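PDB 3F7X: putative polyketide cyclase from Pseudomonas putida KT2440, which is of unknown function but carries a SnoaL-like domain and may cyclise a polyketide or act on a similar small substrate. Local coordinates for residues E78-I83 with F98-Q103; Y119-G124 with N144-Q149; G124-I129 with T138-L143. All coordinates share one frame; numbering follows the deposited sequence.

Contact 1: residues E78-I83 with F98-Q103; sequences ERLADI and FTVHGQ. With EDO (1,2-ethanediol), chain I; EDO (1,2-ethanediol), chain E.
Arg79 pairs with His101 and Ala81 with Thr99 in the antiparallel hairpin of strands 76-87 and 93-104, at one edge of the mixed sheet of this SnoaL-like fold. Both pairs are of the hydrogen-bonded kind. The bond from Arg79 N to His101 O is 2.8 Å long and that from Ala81 N to Thr99 O 2.9 Å, and each has its return bond from the opposite strand.

The apolar contacts lie on the face that carries Leu80 and Val100. Leu80 divides its two methyls: CD1 sits over the face of the Phe98 ring, toward its rim, 3.8 Å from Phe98 CE1, and CD2 runs alongside Val100 CG2 at 3.8 Å. With CG of Phe98 between its own backbone N and carbonyl carbon (chi1 47°), the ring stands up beside Leu80. Tyr30 and Phe33 of helix 22-35 pack on this side. At its far end the extended Glu78 lays its carboxylate on a methyl, CD 3.6 Å from Val100 CG1, while OE2 goes on to a hydrogen bond with Tyr119 OH.

On the other face the contacts are polar and stacked. The Arg79 chain bends at chi3 (60°), which swings the guanidinium over toward strand 93-104, to lie nearly flat on the His101 imidazole, planes 21° apart and NH2 3.4 Å from CG of His101. Ala81 CB also touches this ring. In one of two conformers modelled for Asp82, a water 2.7 Å from Asp82 OD2 also reaches His101 NE2, a bridge that is doubtful for that reason. Beside it, Thr99 OG1 is hydrogen-bonded to O2 of a bound ethanediol, 2.8 Å away.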
loop_
_atom_site.group_PDB
_atom_site.type_symbol
_atom_site.label_atom_id
_atom_site.label_comp_id
_atom_site.label_asym_id
_atom_site.label_seq_id
_atom_site.Cartn_x
_atom_site.Cartn_y
_atom_site.Cartn_z
ATOM N N GLU A 78 -6.661 -17.504 3.840
ATOM C CA GLU A 78 -5.975 -16.829 2.736
ATOM C C GLU A 78 -4.658 -17.492 2.426
ATOM O O GLU A 78 -3.979 -18.013 3.300
ATOM C CB GLU A 78 -5.729 -15.367 3.063
ATOM C CG GLU A 78 -7.015 -14.568 3.156
ATOM C CD GLU A 78 -6.838 -13.096 3.398
ATOM O OE1 GLU A 78 -5.693 -12.638 3.681
ATOM O OE2 GLU A 78 -7.855 -12.373 3.268
ATOM N N ARG A 79 -4.321 -17.453 1.134
ATOM C CA ARG A 79 -3.036 -17.844 0.607
ATOM C C ARG A 79 -2.529 -16.690 -0.233
ATOM O O ARG A 79 -3.251 -16.178 -1.096
ATOM C CB ARG A 79 -3.177 -19.091 -0.295
ATOM C CG ARG A 79 -1.954 -19.444 -1.047
ATOM C CD ARG A 79 -2.174 -20.692 -1.852
ATOM N NE ARG A 79 -3.257 -20.605 -2.841
ATOM C CZ ARG A 79 -3.132 -20.103 -4.077
ATOM N NH1 ARG A 79 -1.960 -19.670 -4.523
ATOM N NH2 ARG A 79 -4.198 -20.081 -4.848
ATOM N N LEU A 80 -1.270 -16.306 -0.009
ATOM C CA LEU A 80 -0.686 -15.210 -0.752
ATOM C C LEU A 80 0.218 -15.758 -1.827
ATOM O O LEU A 80 1.062 -16.617 -1.519
ATOM C CB LEU A 80 0.115 -14.334 0.142
ATOM C CG LEU A 80 -0.579 -13.872 1.365
ATOM C CD1 LEU A 80 0.339 -12.905 2.158
ATOM C CD2 LEU A 80 -1.965 -13.242 1.132
ATOM N N ALA A 81 0.046 -15.299 -3.043
ATOM C CA ALA A 81 0.776 -15.744 -4.209
ATOM C C ALA A 81 1.562 -14.596 -4.796
ATOM O O ALA A 81 1.290 -13.425 -4.508
ATOM C CB ALA A 81 -0.202 -16.311 -5.247
ATOM N N ASP A 82 2.542 -14.936 -5.603
ATOM C CA ASP A 82 3.239 -13.909 -6.373
ATOM C C ASP A 82 3.909 -12.889 -5.438
ATOM O O ASP A 82 3.893 -11.705 -5.737
ATOM C CB ASP A 82 2.257 -13.183 -7.320
ATOM C CG ASP A 82 1.310 -14.116 -8.057
ATOM O OD1 ASP A 82 1.773 -15.101 -8.676
ATOM O OD2 ASP A 82 0.099 -13.809 -8.067
ATOM N N ILE A 83 4.479 -13.331 -4.313
ATOM C CA ILE A 83 5.013 -12.423 -3.326
ATOM C C ILE A 83 6.340 -11.857 -3.800
ATOM O O ILE A 83 7.281 -12.603 -4.091
ATOM C CB ILE A 83 5.189 -13.076 -1.945
ATOM C CG1 ILE A 83 3.896 -13.799 -1.482
ATOM C CG2 ILE A 83 5.624 -12.020 -0.940
ATOM C CD1 ILE A 83 4.105 -14.697 -0.279
ATOM N N PHE A 98 1.712 -8.694 -3.415
ATOM C CA PHE A 98 1.264 -10.055 -3.596
ATOM C C PHE A 98 -0.193 -10.085 -4.016
ATOM O O PHE A 98 -0.902 -9.070 -4.010
ATOM C CB PHE A 98 1.494 -10.860 -2.301
ATOM C CG PHE A 98 1.026 -10.171 -1.058
ATOM C CD1 PHE A 98 -0.275 -10.260 -0.639
ATOM C CD2 PHE A 98 1.901 -9.404 -0.336
ATOM C CE1 PHE A 98 -0.692 -9.601 0.487
ATOM C CE2 PHE A 98 1.474 -8.725 0.782
ATOM C CZ PHE A 98 0.187 -8.816 1.197
ATOM N N THR A 99 -0.639 -11.285 -4.354
ATOM C CA THR A 99 -2.037 -11.543 -4.703
ATOM C C THR A 99 -2.649 -12.396 -3.605
ATOM O O THR A 99 -2.156 -13.484 -3.291
ATOM C CB THR A 99 -2.180 -12.270 -6.040
ATOM O OG1 THR A 99 -1.542 -11.493 -7.039
ATOM C CG2 THR A 99 -3.660 -12.445 -6.386
ATOM N N VAL A 100 -3.717 -11.895 -3.012
ATOM C CA VAL A 100 -4.482 -12.618 -2.006
ATOM C C VAL A 100 -5.503 -13.533 -2.673
ATOM O O VAL A 100 -6.321 -13.078 -3.444
ATOM C CB VAL A 100 -5.213 -11.657 -1.060
ATOM C CG1 VAL A 100 -6.001 -12.445 -0.019
ATOM C CG2 VAL A 100 -4.239 -10.677 -0.397
ATOM N N HIS A 101 -5.414 -14.820 -2.357
ATOM C CA HIS A 101 -6.420 -15.814 -2.707
ATOM C C HIS A 101 -7.110 -16.220 -1.417
ATOM O O HIS A 101 -6.489 -16.805 -0.551
ATOM C CB HIS A 101 -5.792 -17.053 -3.342
ATOM C CG HIS A 101 -5.149 -16.775 -4.650
ATOM N ND1 HIS A 101 -5.785 -16.995 -5.849
ATOM C CD2 HIS A 101 -3.961 -16.204 -4.946
ATOM C CE1 HIS A 101 -4.988 -16.609 -6.834
ATOM N NE2 HIS A 101 -3.876 -16.132 -6.311
ATOM N N GLY A 102 -8.383 -15.908 -1.276
ATOM C CA GLY A 102 -9.055 -16.116 0.004
ATOM C C GLY A 102 -10.401 -16.773 -0.117
ATOM O O GLY A 102 -11.020 -16.824 -1.192
ATOM N N GLN A 103 -10.871 -17.241 1.026
ATOM C CA GLN A 103 -12.221 -17.727 1.175
ATOM C C GLN A 103 -12.795 -17.129 2.475
ATOM O O GLN A 103 -12.131 -17.138 3.494
ATOM C CB GLN A 103 -12.250 -19.258 1.263
ATOM C CG GLN A 103 -13.681 -19.800 1.160
ATOM C CD GLN A 103 -13.799 -21.294 0.988
ATOM O OE1 GLN A 103 -12.930 -22.055 1.387
ATOM N NE2 GLN A 103 -14.906 -21.716 0.416
HETATM C C1 EDO I . 0.660 -7.438 -8.248
HETATM O O1 EDO I . 1.141 -8.309 -9.290
HETATM C C2 EDO I . -0.182 -8.238 -7.270
HETATM O O2 EDO I . 0.460 -9.509 -7.071
HETATM C C1 EDO E . -4.200 -16.802 6.516
HETATM O O1 EDO E . -5.417 -17.593 6.534
HETATM C C2 EDO E . -3.483 -16.641 7.851
HETATM O O2 EDO E . -2.778 -17.849 8.198
HETATM O O HOH W 1 -1.995 -15.433 -8.195
#

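Contact 2: residues Y119-G124 with N144-Q149; sequences YVLPAG and NDWVEQ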
loop_
_atom_site.group_PDB
_atom_site.type_symbol
_atom_site.label_atom_id
_atom_site.label_comp_id
_atom_site.label_asym_id
_atom_site.label_seq_id
_atom_site.Cartn_x
_atom_site.Cartn_y
_atom_site.Cartn_z
ATOM N N TYR A 119 -12.318 -14.974 -3.092
ATOM C CA TYR A 119 -11.925 -13.690 -3.593
ATOM C C TYR A 119 -10.469 -13.737 -3.987
ATOM O O TYR A 119 -9.689 -14.502 -3.426
ATOM C CB TYR A 119 -12.185 -12.607 -2.533
ATOM C CG TYR A 119 -11.621 -12.855 -1.141
ATOM C CD1 TYR A 119 -12.356 -13.549 -0.195
ATOM C CD2 TYR A 119 -10.364 -12.411 -0.770
ATOM C CE1 TYR A 119 -11.845 -13.750 1.103
ATOM C CE2 TYR A 119 -9.871 -12.606 0.501
ATOM C CZ TYR A 119 -10.624 -13.284 1.440
ATOM O OH TYR A 119 -10.133 -13.500 2.702
ATOM N N VAL A 120 -10.098 -12.871 -4.915
ATOM C CA VAL A 120 -8.731 -12.780 -5.404
ATOM C C VAL A 120 -8.475 -11.307 -5.618
ATOM O O VAL A 120 -9.208 -10.661 -6.395
ATOM C CB VAL A 120 -8.489 -13.572 -6.712
ATOM C CG1 VAL A 120 -7.027 -13.422 -7.149
ATOM C CG2 VAL A 120 -8.896 -15.053 -6.590
ATOM N N LEU A 121 -7.459 -10.757 -4.969
ATOM C CA LEU A 121 -7.131 -9.338 -5.218
ATOM C C LEU A 121 -5.720 -9.021 -4.816
ATOM O O LEU A 121 -5.141 -9.681 -3.946
ATOM C CB LEU A 121 -8.089 -8.323 -4.565
ATOM C CG LEU A 121 -8.010 -8.210 -3.030
ATOM C CD1 LEU A 121 -8.818 -6.976 -2.675
ATOM C CD2 LEU A 121 -8.482 -9.445 -2.401
ATOM N N PRO A 122 -5.127 -8.024 -5.493
ATOM C CA PRO A 122 -3.815 -7.605 -5.099
ATOM C C PRO A 122 -3.837 -6.950 -3.729
ATOM O O PRO A 122 -4.851 -6.375 -3.315
ATOM C CB PRO A 122 -3.432 -6.565 -6.168
ATOM C CG PRO A 122 -4.540 -6.354 -6.951
ATOM C CD PRO A 122 -5.598 -7.290 -6.678
ATOM N N ALA A 123 -2.699 -6.978 -3.051
ATOM C CA ALA A 123 -2.540 -6.310 -1.784
ATOM C C ALA A 123 -1.059 -6.037 -1.606
ATOM O O ALA A 123 -0.216 -6.435 -2.411
ATOM C CB ALA A 123 -3.100 -7.169 -0.624
ATOM N N GLY A 124 -0.716 -5.315 -0.549
ATOM C CA GLY A 124 0.676 -5.074 -0.249
ATOM C C GLY A 124 0.804 -4.698 1.214
ATOM O O GLY A 124 -0.194 -4.487 1.918
ATOM N N ASN A 144 -12.906 -1.661 -1.367
ATOM C CA ASN A 144 -14.098 -1.611 -2.214
ATOM C C ASN A 144 -14.149 -2.796 -3.151
ATOM O O ASN A 144 -15.238 -3.378 -3.374
ATOM C CB ASN A 144 -14.195 -0.267 -2.936
ATOM C CG ASN A 144 -14.644 0.851 -2.019
ATOM O OD1 ASN A 144 -15.508 0.648 -1.131
ATOM N ND2 ASN A 144 -14.095 2.058 -2.227
ATOM N N ASP A 145 -12.994 -3.171 -3.708
ATOM C CA ASP A 145 -12.924 -4.337 -4.571
ATOM C C ASP A 145 -13.264 -5.591 -3.783
ATOM O O ASP A 145 -14.047 -6.411 -4.237
ATOM C CB ASP A 145 -11.537 -4.414 -5.217
ATOM C CG ASP A 145 -11.342 -5.598 -6.125
ATOM O OD1 ASP A 145 -12.314 -6.215 -6.593
ATOM O OD2 ASP A 145 -10.170 -5.914 -6.439
ATOM N N TRP A 146 -12.720 -5.736 -2.582
ATOM C CA TRP A 146 -13.027 -6.893 -1.795
ATOM C C TRP A 146 -14.520 -6.994 -1.482
ATOM O O TRP A 146 -15.126 -8.055 -1.667
ATOM C CB TRP A 146 -12.223 -6.898 -0.492
ATOM C CG TRP A 146 -12.487 -8.131 0.289
ATOM C CD1 TRP A 146 -11.976 -9.365 0.047
ATOM C CD2 TRP A 146 -13.441 -8.295 1.367
ATOM N NE1 TRP A 146 -12.510 -10.273 0.925
ATOM C CE2 TRP A 146 -13.386 -9.643 1.762
ATOM C CE3 TRP A 146 -14.281 -7.436 2.054
ATOM C CZ2 TRP A 146 -14.176 -10.146 2.786
ATOM C CZ3 TRP A 146 -15.041 -7.933 3.081
ATOM C CH2 TRP A 146 -14.973 -9.274 3.440
ATOM N N VAL A 147 -15.098 -5.890 -1.032
ATOM C CA VAL A 147 -16.535 -5.883 -0.727
ATOM C C VAL A 147 -17.351 -6.264 -1.968
ATOM O O VAL A 147 -18.308 -7.034 -1.872
ATOM C CB VAL A 147 -16.967 -4.510 -0.198
ATOM C CG1 VAL A 147 -18.505 -4.374 -0.191
ATOM C CG2 VAL A 147 -16.401 -4.305 1.188
ATOM N N GLU A 148 -16.989 -5.742 -3.137
ATOM C CA GLU A 148 -17.716 -6.042 -4.376
ATOM C C GLU A 148 -17.644 -7.544 -4.677
ATOM O O GLU A 148 -18.610 -8.171 -5.172
ATOM C CB GLU A 148 -17.141 -5.222 -5.538
ATOM C CG GLU A 148 -17.807 -5.454 -6.885
ATOM N N GLN A 149 -16.480 -8.142 -4.406
ATOM C CA GLN A 149 -16.294 -9.557 -4.680
ATOM C C GLN A 149 -17.129 -10.465 -3.769
ATOM O O GLN A 149 -17.506 -11.561 -4.203
ATOM C CB GLN A 149 -14.823 -9.982 -4.625
ATOM C CG GLN A 149 -14.002 -9.412 -5.759
ATOM C CD GLN A 149 -12.606 -9.983 -5.769
ATOM O OE1 GLN A 149 -12.438 -11.197 -5.643
ATOM N NE2 GLN A 149 -11.602 -9.138 -5.964
#
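Trp146 drives the NE1 edge of its indole into the face of the Tyr119 ring, a T-shaped pair with planes at 86° and the tyrosine and pyrrole centroids 4.3 Å apart. Trp146 NE1 stands above the middle of the phenol ring, 3.4 Å from CG of Tyr119. Its CG, anti to the backbone N (chi1 -177°), carries the indole toward the strand. Leu121 CD2 comes to the indole edge near its plane, and Leu121 CD1 touches Trp146 CB.

The third flat group is the Gln149 amide, which reads both polar atoms of the Val120 backbone. Its OE1 takes the N-H of Val120 at 3.0 Å on an in-plane lone pair. NE2 gives one proton to Val120 O at 2.9 Å, coming from above that carbonyl's plane, and the other to Asp145 OD1 at 3.1 Å, one helical turn back. Both acceptors lie close to the Gln149 amide plane, so three bonds fix its rotation and support the assignment of its nitrogen end.

Gln149 does for Val120 what an adjoining strand would do, while the backbones of Tyr119 and Leu121 bond on the other side to Gly102 and Val100 of strand 93-104. Helix 143-150 lies antiparallel to this part of strand 118-130; Tyr76 of strand 76-87 and Tyr104 also pack on Trp146, and Asn144 bonds to Gln55 O of the second subunit.

Contact 3: residues G124-I129 with T138-L143; sequences GAFFYI and TNYYNL. With EDO (1,2-ethanediol), chain D.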
loop_
_atom_site.group_PDB
_atom_site.type_symbol
_atom_site.label_atom_id
_atom_site.label_comp_id
_atom_site.label_asym_id
_atom_site.label_seq_id
_atom_site.Cartn_x
_atom_site.Cartn_y
_atom_site.Cartn_z
ATOM N N GLY A 124 -0.716 -5.315 -0.549
ATOM C CA GLY A 124 0.676 -5.074 -0.249
ATOM C C GLY A 124 0.804 -4.698 1.214
ATOM O O GLY A 124 -0.194 -4.487 1.918
ATOM N N ALA A 125 2.037 -4.601 1.665
ATOM C CA ALA A 125 2.338 -4.180 3.020
ATOM C C ALA A 125 3.659 -3.458 3.052
ATOM O O ALA A 125 4.551 -3.723 2.246
ATOM C CB ALA A 125 2.345 -5.375 3.972
ATOM N N PHE A 126 3.765 -2.563 4.023
ATOM C CA PHE A 126 5.015 -1.907 4.342
ATOM C C PHE A 126 5.415 -2.250 5.775
ATOM O O PHE A 126 4.557 -2.407 6.655
ATOM C CB PHE A 126 4.897 -0.380 4.205
ATOM C CG PHE A 126 4.764 0.068 2.758
ATOM C CD1 PHE A 126 5.916 0.291 1.999
ATOM C CD2 PHE A 126 3.541 0.195 2.136
ATOM C CE1 PHE A 126 5.810 0.647 0.679
ATOM C CE2 PHE A 126 3.472 0.551 0.831
ATOM C CZ PHE A 126 4.591 0.789 0.126
ATOM N N PHE A 127 6.732 -2.338 5.982
ATOM C CA PHE A 127 7.301 -2.770 7.250
ATOM C C PHE A 127 8.368 -1.807 7.726
ATOM O O PHE A 127 9.158 -1.273 6.922
ATOM C CB PHE A 127 7.967 -4.132 7.086
ATOM C CG PHE A 127 7.047 -5.220 6.645
ATOM C CD1 PHE A 127 6.813 -5.426 5.311
ATOM C CD2 PHE A 127 6.404 -6.018 7.552
ATOM C CE1 PHE A 127 5.940 -6.422 4.887
ATOM C CE2 PHE A 127 5.533 -7.029 7.132
ATOM C CZ PHE A 127 5.318 -7.232 5.801
ATOM N N TYR A 128 8.448 -1.630 9.048
ATOM C CA TYR A 128 9.606 -1.062 9.728
ATOM C C TYR A 128 10.160 -2.181 10.598
ATOM O O TYR A 128 9.398 -2.863 11.292
ATOM C CB TYR A 128 9.201 0.135 10.585
ATOM C CG TYR A 128 10.273 0.660 11.490
ATOM C CD1 TYR A 128 11.505 1.063 10.995
ATOM C CD2 TYR A 128 10.068 0.734 12.847
ATOM C CE1 TYR A 128 12.489 1.552 11.838
ATOM C CE2 TYR A 128 11.070 1.225 13.701
ATOM C CZ TYR A 128 12.257 1.614 13.178
ATOM O OH TYR A 128 13.240 2.099 14.009
ATOM N N ILE A 129 11.470 -2.356 10.542
ATOM C CA ILE A 129 12.197 -3.418 11.213
ATOM C C ILE A 129 13.249 -2.793 12.113
ATOM O O ILE A 129 13.976 -1.899 11.697
ATOM C CB ILE A 129 12.846 -4.360 10.183
ATOM C CG1 ILE A 129 11.727 -5.070 9.413
ATOM C CG2 ILE A 129 13.811 -5.382 10.835
ATOM C CD1 ILE A 129 12.192 -5.656 8.107
ATOM N N THR A 138 2.045 -2.202 7.995
ATOM C CA THR A 138 0.987 -1.374 7.429
ATOM C C THR A 138 0.425 -2.126 6.234
ATOM O O THR A 138 1.116 -2.321 5.257
ATOM C CB THR A 138 1.570 -0.002 7.031
ATOM O OG1 THR A 138 2.040 0.651 8.219
ATOM C CG2 THR A 138 0.524 0.858 6.298
ATOM N N ASN A 139 -0.831 -2.509 6.348
ATOM C CA ASN A 139 -1.538 -3.311 5.335
ATOM C C ASN A 139 -2.360 -2.469 4.368
ATOM O O ASN A 139 -3.032 -1.526 4.798
ATOM C CB ASN A 139 -2.549 -4.225 6.006
ATOM C CG ASN A 139 -1.960 -5.136 6.982
ATOM O OD1 ASN A 139 -1.285 -6.131 6.620
ATOM N ND2 ASN A 139 -2.213 -4.858 8.252
ATOM N N TYR A 140 -2.305 -2.813 3.095
ATOM C CA TYR A 140 -3.045 -2.112 2.077
ATOM C C TYR A 140 -3.683 -3.067 1.085
ATOM O O TYR A 140 -3.062 -4.048 0.659
ATOM C CB TYR A 140 -2.141 -1.176 1.300
ATOM C CG TYR A 140 -1.636 0.042 2.056
ATOM C CD1 TYR A 140 -2.516 0.918 2.695
ATOM C CD2 TYR A 140 -0.298 0.379 2.057
ATOM C CE1 TYR A 140 -2.075 2.058 3.310
ATOM C CE2 TYR A 140 0.145 1.543 2.652
ATOM C CZ TYR A 140 -0.739 2.387 3.279
ATOM O OH TYR A 140 -0.320 3.555 3.887
ATOM N N TYR A 141 -4.915 -2.722 0.683
ATOM C CA TYR A 141 -5.609 -3.347 -0.425
ATOM C C TYR A 141 -6.822 -2.496 -0.750
ATOM O O TYR A 141 -7.182 -1.596 0.024
ATOM C CB TYR A 141 -6.007 -4.811 -0.151
ATOM C CG TYR A 141 -6.833 -5.022 1.087
ATOM C CD1 TYR A 141 -6.237 -5.278 2.291
ATOM C CD2 TYR A 141 -8.222 -5.039 1.020
ATOM C CE1 TYR A 141 -6.974 -5.473 3.438
ATOM C CE2 TYR A 141 -8.978 -5.257 2.146
ATOM C CZ TYR A 141 -8.352 -5.495 3.354
ATOM O OH TYR A 141 -9.112 -5.729 4.484
ATOM N N ASN A 142 -7.463 -2.760 -1.874
ATOM C CA ASN A 142 -8.688 -2.045 -2.250
ATOM C C ASN A 142 -9.884 -2.712 -1.571
ATOM O O ASN A 142 -10.328 -3.791 -1.971
ATOM C CB ASN A 142 -8.816 -2.020 -3.765
ATOM C CG ASN A 142 -9.895 -1.124 -4.232
ATOM O OD1 ASN A 142 -10.902 -0.988 -3.570
ATOM N ND2 ASN A 142 -9.715 -0.522 -5.380
ATOM N N LEU A 143 -10.341 -2.091 -0.486
ATOM C CA LEU A 143 -11.455 -2.624 0.301
ATOM C C LEU A 143 -12.744 -2.648 -0.517
ATOM O O LEU A 143 -13.554 -3.544 -0.378
ATOM C CB LEU A 143 -11.571 -1.835 1.602
ATOM C CG LEU A 143 -12.731 -2.233 2.502
ATOM C CD1 LEU A 143 -12.695 -3.684 2.938
ATOM C CD2 LEU A 143 -12.750 -1.266 3.689
HETATM C C1 EDO D . -1.158 -9.574 7.654
HETATM O O1 EDO D . -0.068 -8.716 7.458
HETATM C C2 EDO D . -1.922 -9.244 8.960
HETATM O O2 EDO D . -2.464 -7.879 8.961
#
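Gly124 and Tyr140 form one hydrogen-bonded pair, Phe126 and Thr138 the next, in the antiparallel hairpin of strands 118-130 and 133-141 at the middle of the sheet. Four N-H...O bonds close the two pairs, among them Gly124 N to Tyr140 O and Phe126 N to Thr138 O, each 2.9 Å. Between them Ala125 CA approaches Thr138 O at 3.2 Å in a CA-H...O contact.

Phe126 and Tyr140 project from the same face. The rim of the phenylalanine meets the edge of the tyrosine ring, CD2 of Phe126 lying near that ring's plane and 3.7 Å from Tyr140 CE2. Each ring also meets its own counterpart in the second subunit, so this face of the hairpin is part of the dimer interface. Thr138 OG1, on the same face, is held by Arg136 and Asp52.

The opposite face carries Ala125, packed on Tyr30 of helix 22-35, and Asn139. With its CG anti to the carbonyl carbon (chi1 -58°), Asn139 offers OD1 to O1 of a bound ethanediol at 3.0 Å, while ND2 is hydrogen-bonded to His51 NE2. The same diol, probably from the crystallisation liquor, reaches Tyr29 OH and His51, consistent with a polar pocket between sheet and helix. Without the amide, as with an alanine here, His51 is likely to lose this partner and its imidazole to be less firmly oriented.

Past the strand, Asn142 sits at the N-cap of helix 143-150, its ND2 bonded to Gly56 O of the second subunit and its OD1 taking the N-H of Asp145.

Overall arrangement
One sheet runs through all three contacts. Contact 1 joins the hairpin at one edge of it, partly exposed, and shows two characters: leucine, valine and phenylalanine under helix 22-35, and charged and stacked groups on the other face. Contact 3, the most buried, joins the next hairpin nearer the centre, with aromatic rings turned to the second subunit and a polar side behind, probably lining a pocket. Contact 2 uses the same strand 118-130 as contact 3, sharing Gly124, but sets a helix against it, so a side-chain amide takes the place of backbone pairing and an indole adds an edge-to-face stack. Strands 93-104 and 118-130 are neighbours, and Thr99 packs on Val120 between contacts 1 and 2.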